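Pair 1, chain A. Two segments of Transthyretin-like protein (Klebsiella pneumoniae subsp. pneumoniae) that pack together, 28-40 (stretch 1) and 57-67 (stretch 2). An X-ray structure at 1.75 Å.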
# COMPACT_ATOMS: atom_id res chain seq x y z
N VAL A 28 17.48 8.14 5.86
CA VAL A 28 17.15 8.12 4.43
C VAL A 28 17.30 9.54 3.90
O VAL A 28 16.72 10.48 4.46
CB VAL A 28 15.70 7.65 4.16
CG1 VAL A 28 15.45 7.52 2.65
CG2 VAL A 28 15.42 6.33 4.85
N THR A 29 18.08 9.69 2.83
CA THR A 29 18.20 10.98 2.16
C THR A 29 16.99 11.21 1.28
O THR A 29 16.59 10.32 0.53
CB THR A 29 19.51 11.06 1.33
OG1 THR A 29 20.62 11.10 2.23
CG2 THR A 29 19.53 12.33 0.48
N VAL A 30 16.41 12.40 1.38
CA VAL A 30 15.24 12.79 0.59
C VAL A 30 15.45 14.18 -0.01
O VAL A 30 15.71 15.15 0.72
CB VAL A 30 13.93 12.81 1.44
CG1 VAL A 30 12.72 13.01 0.54
CG2 VAL A 30 13.78 11.53 2.26
N SER A 31 15.33 14.28 -1.33
CA SER A 31 15.50 15.55 -2.02
C SER A 31 14.20 16.10 -2.58
O SER A 31 13.30 15.35 -2.96
CB SER A 31 16.54 15.42 -3.14
OG SER A 31 16.08 14.58 -4.18
N LEU A 32 14.11 17.43 -2.62
CA LEU A 32 12.98 18.11 -3.24
C LEU A 32 13.48 18.90 -4.44
O LEU A 32 14.47 19.63 -4.33
CB LEU A 32 12.29 19.06 -2.25
CG LEU A 32 11.14 19.91 -2.81
CD1 LEU A 32 9.96 19.03 -3.23
CD2 LEU A 32 10.70 20.96 -1.80
N SER A 33 12.81 18.74 -5.57
CA SER A 33 13.15 19.51 -6.75
C SER A 33 11.91 20.10 -7.42
O SER A 33 10.79 19.63 -7.22
CB SER A 33 13.97 18.68 -7.74
OG SER A 33 13.19 17.65 -8.31
N ARG A 34 12.14 21.14 -8.22
CA ARG A 34 11.10 21.76 -9.01
C ARG A 34 11.72 22.16 -10.34
O ARG A 34 12.72 22.89 -10.37
CB ARG A 34 10.53 22.99 -8.30
CG ARG A 34 9.35 23.63 -9.03
CD ARG A 34 9.34 25.15 -8.90
NE ARG A 34 9.07 25.61 -7.54
CZ ARG A 34 9.94 26.27 -6.78
NH1 ARG A 34 11.15 26.57 -7.24
NH2 ARG A 34 9.59 26.64 -5.56
N GLU A 35 11.13 21.66 -11.43
CA GLU A 35 11.58 21.95 -12.79
C GLU A 35 13.09 21.76 -12.99
O GLU A 35 13.77 22.63 -13.56
CB GLU A 35 11.13 23.36 -13.22
N GLY A 36 13.61 20.63 -12.52
CA GLY A 36 15.03 20.31 -12.66
C GLY A 36 15.93 20.78 -11.53
O GLY A 36 16.95 20.15 -11.24
N GLU A 37 15.54 21.88 -10.89
CA GLU A 37 16.34 22.50 -9.83
C GLU A 37 16.04 21.88 -8.47
O GLU A 37 14.90 21.90 -8.00
CB GLU A 37 16.09 24.01 -9.78
N THR A 38 17.07 21.33 -7.82
CA THR A 38 16.90 20.79 -6.48
C THR A 38 16.85 21.90 -5.44
O THR A 38 17.74 22.75 -5.37
CB THR A 38 17.88 19.63 -6.12
OG1 THR A 38 18.02 19.52 -4.69
CG2 THR A 38 19.25 19.82 -6.76
N LEU A 39 15.78 21.89 -4.66
CA LEU A 39 15.46 22.94 -3.71
C LEU A 39 15.95 22.60 -2.31
O LEU A 39 16.23 23.49 -1.50
CB LEU A 39 13.94 23.15 -3.67
CG LEU A 39 13.28 24.17 -4.61
CD1 LEU A 39 13.96 24.31 -5.97
CD2 LEU A 39 11.80 23.85 -4.76
N ALA A 40 16.03 21.30 -2.02
CA ALA A 40 16.41 20.82 -0.71
C ALA A 40 16.92 19.40 -0.80
O ALA A 40 16.52 18.64 -1.68
CB ALA A 40 15.23 20.90 0.26
N PRO A 57 6.84 28.76 3.39
CA PRO A 57 5.95 27.88 2.62
C PRO A 57 6.25 27.88 1.12
O PRO A 57 6.62 28.92 0.55
CB PRO A 57 4.55 28.44 2.89
CG PRO A 57 4.77 29.79 3.53
CD PRO A 57 6.06 29.67 4.26
N LEU A 58 6.11 26.72 0.49
CA LEU A 58 6.39 26.55 -0.93
C LEU A 58 5.31 27.18 -1.80
O LEU A 58 4.12 27.11 -1.47
CB LEU A 58 6.54 25.06 -1.28
CG LEU A 58 7.66 24.25 -0.63
CD1 LEU A 58 7.40 22.77 -0.83
CD2 LEU A 58 9.03 24.64 -1.19
N PRO A 59 5.73 27.81 -2.92
CA PRO A 59 4.77 28.36 -3.88
C PRO A 59 4.07 27.27 -4.70
O PRO A 59 4.43 26.09 -4.59
CB PRO A 59 5.66 29.22 -4.80
CG PRO A 59 7.02 28.66 -4.66
CD PRO A 59 7.12 28.18 -3.25
N ALA A 60 3.08 27.67 -5.49
CA ALA A 60 2.37 26.76 -6.39
C ALA A 60 3.27 26.29 -7.53
O ALA A 60 4.11 27.05 -8.02
CB ALA A 60 1.12 27.42 -6.94
N GLY A 61 3.10 25.03 -7.94
CA GLY A 61 3.88 24.46 -9.02
C GLY A 61 4.01 22.95 -8.93
O GLY A 61 3.39 22.31 -8.08
N ARG A 62 4.83 22.38 -9.80
CA ARG A 62 5.03 20.93 -9.85
C ARG A 62 6.35 20.53 -9.19
O ARG A 62 7.41 21.07 -9.52
CB ARG A 62 4.95 20.43 -11.28
CG ARG A 62 3.55 20.51 -11.87
CD ARG A 62 3.58 20.55 -13.38
NE ARG A 62 3.96 19.27 -13.97
CZ ARG A 62 5.11 19.02 -14.59
NH1 ARG A 62 6.03 19.97 -14.73
NH2 ARG A 62 5.34 17.81 -15.08
N TYR A 63 6.26 19.59 -8.25
CA TYR A 63 7.40 19.20 -7.44
C TYR A 63 7.69 17.71 -7.52
O TYR A 63 6.84 16.92 -7.92
CB TYR A 63 7.18 19.58 -5.98
CG TYR A 63 7.12 21.06 -5.71
CD1 TYR A 63 5.91 21.75 -5.75
CD2 TYR A 63 8.28 21.77 -5.39
CE1 TYR A 63 5.85 23.11 -5.50
CE2 TYR A 63 8.23 23.14 -5.13
CZ TYR A 63 7.01 23.80 -5.19
OH TYR A 63 6.95 25.15 -4.94
N CYS A 64 8.90 17.36 -7.10
CA CYS A 64 9.34 15.99 -7.09
C CYS A 64 10.07 15.74 -5.78
O CYS A 64 11.08 16.41 -5.50
CB CYS A 64 10.27 15.76 -8.28
SG CYS A 64 10.89 14.10 -8.43
N LEU A 65 9.55 14.83 -4.96
CA LEU A 65 10.24 14.38 -3.75
C LEU A 65 10.86 13.03 -4.01
O LEU A 65 10.15 12.11 -4.40
CB LEU A 65 9.26 14.22 -2.58
CG LEU A 65 9.10 15.21 -1.43
CD1 LEU A 65 8.26 14.52 -0.36
CD2 LEU A 65 10.43 15.68 -0.84
N THR A 66 12.16 12.89 -3.78
CA THR A 66 12.84 11.64 -4.07
C THR A 66 13.55 11.08 -2.85
O THR A 66 14.47 11.71 -2.33
CB THR A 66 13.85 11.81 -5.22
OG1 THR A 66 13.18 12.35 -6.37
CG2 THR A 66 14.49 10.47 -5.59
N ALA A 67 13.12 9.90 -2.42
CA ALA A 67 13.75 9.22 -1.28
C ALA A 67 14.74 8.20 -1.79
O ALA A 67 14.41 7.38 -2.65
CB ALA A 67 12.69 8.56 -0.39
O HOH W 1 13.57 15.16 -5.90
O HOH W 2 17.32 12.20 -3.82
O HOH W 3 9.13 18.83 -11.15

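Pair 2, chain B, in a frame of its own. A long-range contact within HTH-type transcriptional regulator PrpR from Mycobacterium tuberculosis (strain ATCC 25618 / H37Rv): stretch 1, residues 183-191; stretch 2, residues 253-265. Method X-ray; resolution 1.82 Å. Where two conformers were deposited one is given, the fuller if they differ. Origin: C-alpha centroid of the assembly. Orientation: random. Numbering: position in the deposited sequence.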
# COMPACT_ATOMS: atom_id res chain seq x y z
N PHE B 183 8.82 9.75 1.21
CA PHE B 183 7.60 10.38 0.73
C PHE B 183 6.64 10.67 1.88
O PHE B 183 6.61 9.96 2.88
CB PHE B 183 6.85 9.49 -0.27
CG PHE B 183 7.52 9.37 -1.62
CD1 PHE B 183 7.52 10.44 -2.51
CD2 PHE B 183 8.09 8.16 -2.01
CE1 PHE B 183 8.11 10.31 -3.76
CE2 PHE B 183 8.67 8.02 -3.26
CZ PHE B 183 8.68 9.10 -4.14
N ILE B 184 5.85 11.74 1.71
CA ILE B 184 4.58 11.91 2.41
C ILE B 184 3.49 11.31 1.55
O ILE B 184 3.36 11.66 0.37
CB ILE B 184 4.28 13.40 2.67
CG1 ILE B 184 5.37 14.05 3.53
CG2 ILE B 184 2.89 13.56 3.29
CD1 ILE B 184 5.30 15.56 3.52
N PHE B 185 2.70 10.41 2.12
CA PHE B 185 1.58 9.79 1.41
C PHE B 185 0.28 10.46 1.85
O PHE B 185 0.02 10.59 3.05
CB PHE B 185 1.55 8.29 1.68
CG PHE B 185 0.34 7.58 1.14
CD1 PHE B 185 -0.83 7.49 1.89
CD2 PHE B 185 0.38 6.96 -0.10
CE1 PHE B 185 -1.94 6.82 1.39
CE2 PHE B 185 -0.73 6.28 -0.59
CZ PHE B 185 -1.89 6.22 0.15
N VAL B 186 -0.52 10.89 0.88
CA VAL B 186 -1.79 11.56 1.17
C VAL B 186 -2.89 10.92 0.35
O VAL B 186 -2.76 10.76 -0.87
CB VAL B 186 -1.72 13.08 0.87
CG1 VAL B 186 -3.11 13.71 1.05
CG2 VAL B 186 -0.72 13.76 1.77
N ARG B 187 -3.97 10.54 1.02
CA ARG B 187 -5.18 10.06 0.36
C ARG B 187 -6.36 10.89 0.84
O ARG B 187 -6.46 11.21 2.03
CB ARG B 187 -5.42 8.58 0.67
CG ARG B 187 -6.68 8.04 0.03
CD ARG B 187 -6.90 6.59 0.36
NE ARG B 187 -6.86 6.34 1.80
CZ ARG B 187 -7.83 6.70 2.64
NH1 ARG B 187 -8.89 7.35 2.19
NH2 ARG B 187 -7.72 6.43 3.93
N THR B 188 -7.24 11.25 -0.09
CA THR B 188 -8.40 12.05 0.24
C THR B 188 -9.58 11.61 -0.62
O THR B 188 -9.39 11.13 -1.74
CB THR B 188 -8.14 13.55 0.03
OG1 THR B 188 -9.31 14.30 0.37
CG2 THR B 188 -7.80 13.83 -1.42
N ASP B 189 -10.78 11.78 -0.08
CA ASP B 189 -11.99 11.62 -0.88
C ASP B 189 -12.46 13.00 -1.33
O ASP B 189 -11.86 14.03 -1.02
CB ASP B 189 -13.06 10.86 -0.10
CG ASP B 189 -13.53 11.60 1.15
OD1 ASP B 189 -13.29 12.81 1.27
OD2 ASP B 189 -14.15 10.94 2.02
N LYS B 190 -13.57 13.02 -2.09
CA LYS B 190 -14.06 14.28 -2.61
C LYS B 190 -14.47 15.25 -1.51
O LYS B 190 -14.45 16.47 -1.73
CB LYS B 190 -15.23 14.04 -3.57
CG LYS B 190 -14.80 13.42 -4.90
CD LYS B 190 -15.96 13.29 -5.88
CE LYS B 190 -16.94 12.20 -5.46
NZ LYS B 190 -17.71 11.66 -6.61
N ALA B 191 -14.81 14.74 -0.33
CA ALA B 191 -15.29 15.57 0.78
C ALA B 191 -14.17 16.03 1.71
O ALA B 191 -14.47 16.54 2.80
CB ALA B 191 -16.35 14.81 1.58
N GLY B 253 -6.22 -1.87 -7.12
CA GLY B 253 -5.95 -0.99 -6.00
C GLY B 253 -6.70 -1.40 -4.75
O GLY B 253 -7.80 -1.96 -4.84
N TYR B 254 -6.13 -1.12 -3.57
CA TYR B 254 -6.76 -1.57 -2.34
C TYR B 254 -7.91 -0.69 -1.89
O TYR B 254 -8.68 -1.11 -1.02
CB TYR B 254 -5.72 -1.68 -1.21
CG TYR B 254 -5.07 -0.36 -0.81
CD1 TYR B 254 -5.71 0.53 0.05
CD2 TYR B 254 -3.81 -0.02 -1.29
CE1 TYR B 254 -5.11 1.73 0.41
CE2 TYR B 254 -3.21 1.18 -0.93
CZ TYR B 254 -3.86 2.05 -0.08
OH TYR B 254 -3.25 3.24 0.27
N LEU B 255 -8.06 0.52 -2.44
CA LEU B 255 -9.15 1.38 -2.01
C LEU B 255 -10.48 0.89 -2.56
O LEU B 255 -10.58 0.54 -3.75
CB LEU B 255 -8.88 2.83 -2.43
CG LEU B 255 -7.76 3.51 -1.63
CD1 LEU B 255 -7.32 4.83 -2.25
CD2 LEU B 255 -8.18 3.71 -0.17
N GLY B 256 -11.49 0.83 -1.70
CA GLY B 256 -12.78 0.31 -2.08
C GLY B 256 -13.37 1.05 -3.26
O GLY B 256 -13.19 2.27 -3.41
N PRO B 257 -14.07 0.33 -4.13
CA PRO B 257 -14.74 0.97 -5.27
C PRO B 257 -16.02 1.71 -4.90
O PRO B 257 -16.72 2.17 -5.81
CB PRO B 257 -15.05 -0.22 -6.19
CG PRO B 257 -15.28 -1.34 -5.24
CD PRO B 257 -14.30 -1.12 -4.11
N HIS B 258 -16.33 1.83 -3.61
CA HIS B 258 -17.58 2.47 -3.19
C HIS B 258 -17.58 3.97 -3.44
O HIS B 258 -18.65 4.57 -3.48
CB HIS B 258 -17.85 2.17 -1.72
CG HIS B 258 -16.77 2.66 -0.80
ND1 HIS B 258 -15.49 2.17 -0.82
CD2 HIS B 258 -16.79 3.61 0.18
CE1 HIS B 258 -14.76 2.78 0.10
NE2 HIS B 258 -15.53 3.66 0.72
N LYS B 259 -16.41 4.60 -3.58
CA LYS B 259 -16.36 6.02 -3.88
C LYS B 259 -15.00 6.35 -4.48
O LYS B 259 -14.11 5.51 -4.54
CB LYS B 259 -16.66 6.87 -2.64
CG LYS B 259 -15.81 6.56 -1.42
CD LYS B 259 -16.32 7.35 -0.22
CE LYS B 259 -15.38 7.25 0.96
NZ LYS B 259 -15.91 8.00 2.13
N ASN B 260 -14.86 7.60 -4.93
CA ASN B 260 -13.67 8.02 -5.65
C ASN B 260 -12.67 8.68 -4.70
O ASN B 260 -13.04 9.50 -3.85
CB ASN B 260 -14.03 8.98 -6.78
CG ASN B 260 -14.63 8.26 -7.98
OD1 ASN B 260 -15.82 8.40 -8.26
ND2 ASN B 260 -13.81 7.49 -8.69
N PHE B 261 -11.41 8.32 -4.86
CA PHE B 261 -10.33 8.86 -4.05
C PHE B 261 -9.30 9.52 -4.95
O PHE B 261 -9.18 9.22 -6.14
CB PHE B 261 -9.65 7.77 -3.21
CG PHE B 261 -10.58 7.07 -2.25
CD1 PHE B 261 -10.75 7.55 -0.96
CD2 PHE B 261 -11.26 5.93 -2.63
CE1 PHE B 261 -11.61 6.91 -0.07
CE2 PHE B 261 -12.12 5.28 -1.75
CZ PHE B 261 -12.29 5.77 -0.47
N ALA B 262 -8.54 10.44 -4.35
CA ALA B 262 -7.31 10.93 -4.93
C ALA B 262 -6.18 10.55 -3.99
O ALA B 262 -6.33 10.59 -2.77
CB ALA B 262 -7.34 12.45 -5.13
N VAL B 263 -5.05 10.17 -4.57
CA VAL B 263 -3.89 9.73 -3.81
C VAL B 263 -2.66 10.45 -4.35
O VAL B 263 -2.54 10.67 -5.56
CB VAL B 263 -3.72 8.20 -3.87
CG1 VAL B 263 -2.33 7.79 -3.43
CG2 VAL B 263 -4.79 7.54 -3.01
N GLY B 264 -1.76 10.83 -3.46
CA GLY B 264 -0.58 11.56 -3.88
C GLY B 264 0.62 11.24 -3.02
O GLY B 264 0.51 10.73 -1.90
N LEU B 265 1.79 11.54 -3.58
CA LEU B 265 3.07 11.45 -2.91
C LEU B 265 3.76 12.79 -3.00
O LEU B 265 3.76 13.42 -4.07
CB LEU B 265 3.97 10.38 -3.53
CG LEU B 265 3.50 8.94 -3.39
CD1 LEU B 265 4.42 8.04 -4.22
CD2 LEU B 265 3.53 8.54 -1.92
O HOH W 4 -4.88 4.98 2.19
O HOH W 5 -15.10 10.48 -2.76

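Both pairs are two antiparallel strands in the same register, and 14 central residues superpose with a backbone RMSD of 0.6 Å. The strand axes approach to 4.6 Å in pair 1 and 4.7 Å in pair 2, at 166° and 165°. The hydrogen-bonded rungs coincide. In pair 1, Ser A31 N to Thr A66 O is 2.9 Å and Thr A66 N to Ser A31 O is 2.8 Å; in pair 2, Val B186 N to Gly B264 O is 3.0 Å and Gly B264 N to Val B186 O is 2.8 Å. A second rung joins Ser A33 to Cys A64, matched by Thr B188 with Ala B262.

One face carries Val A30, Leu A32, Leu A65 and Ala A67 in pair 1, matched by Phe B185, Arg B187, Val B263 and Leu B265. Where Val A30 meets Ala A67, small partners suffice: Val A30 CG2 lies 4.1 Å from Ala A67 CB. Pair 2 enlarges both members, and Phe B185 CD2 sits 4.0 Å from Leu B265 CD2, at the ring edge. Leu B265 also places CD1 over the face of Phe B183, 4.1 Å from the ring centroid, whereas the matched Val A28 reaches Ala A67 with CG1 to CB at 4.2 Å.

At the next position, Leu A32 packs by CB against Leu A65 CD2 at 4.1 Å and by CD1 against Tyr A63 CD2 at 3.9 Å. Arg B187 keeps the apolar role with its stem, CG lying 3.6 Å from Val B263 CG2, while its NE gives a hydrogen to water 4 at 2.4 Å.

Tyr A63 and Phe B261 overlay closely, but their partners differ. Arg A34 lays CG over one face of the tyrosine ring and donates from NH2 to Tyr A63 OH at 3.1 Å; that hydroxyl in turn donates to Pro A59 O at 2.7 Å. Phe B261 has no hydroxyl, and the matched Asp B189 instead forms a salt bridge with Lys B259, OD2 to NZ at 3.4 Å.

On the other face, pair 1 is polar: Ser A31 OG donates to water 2 at 2.7 Å, and Thr A66 OG1 is hydrogen-bonded to water 1 at 2.9 Å. Pair 2 places Val B186 beside Gly B264 there, and Thr B188 CG2 lies 4.0 Å from Ala B262 CB. The rule is a constant ladder with negotiable volume and polarity.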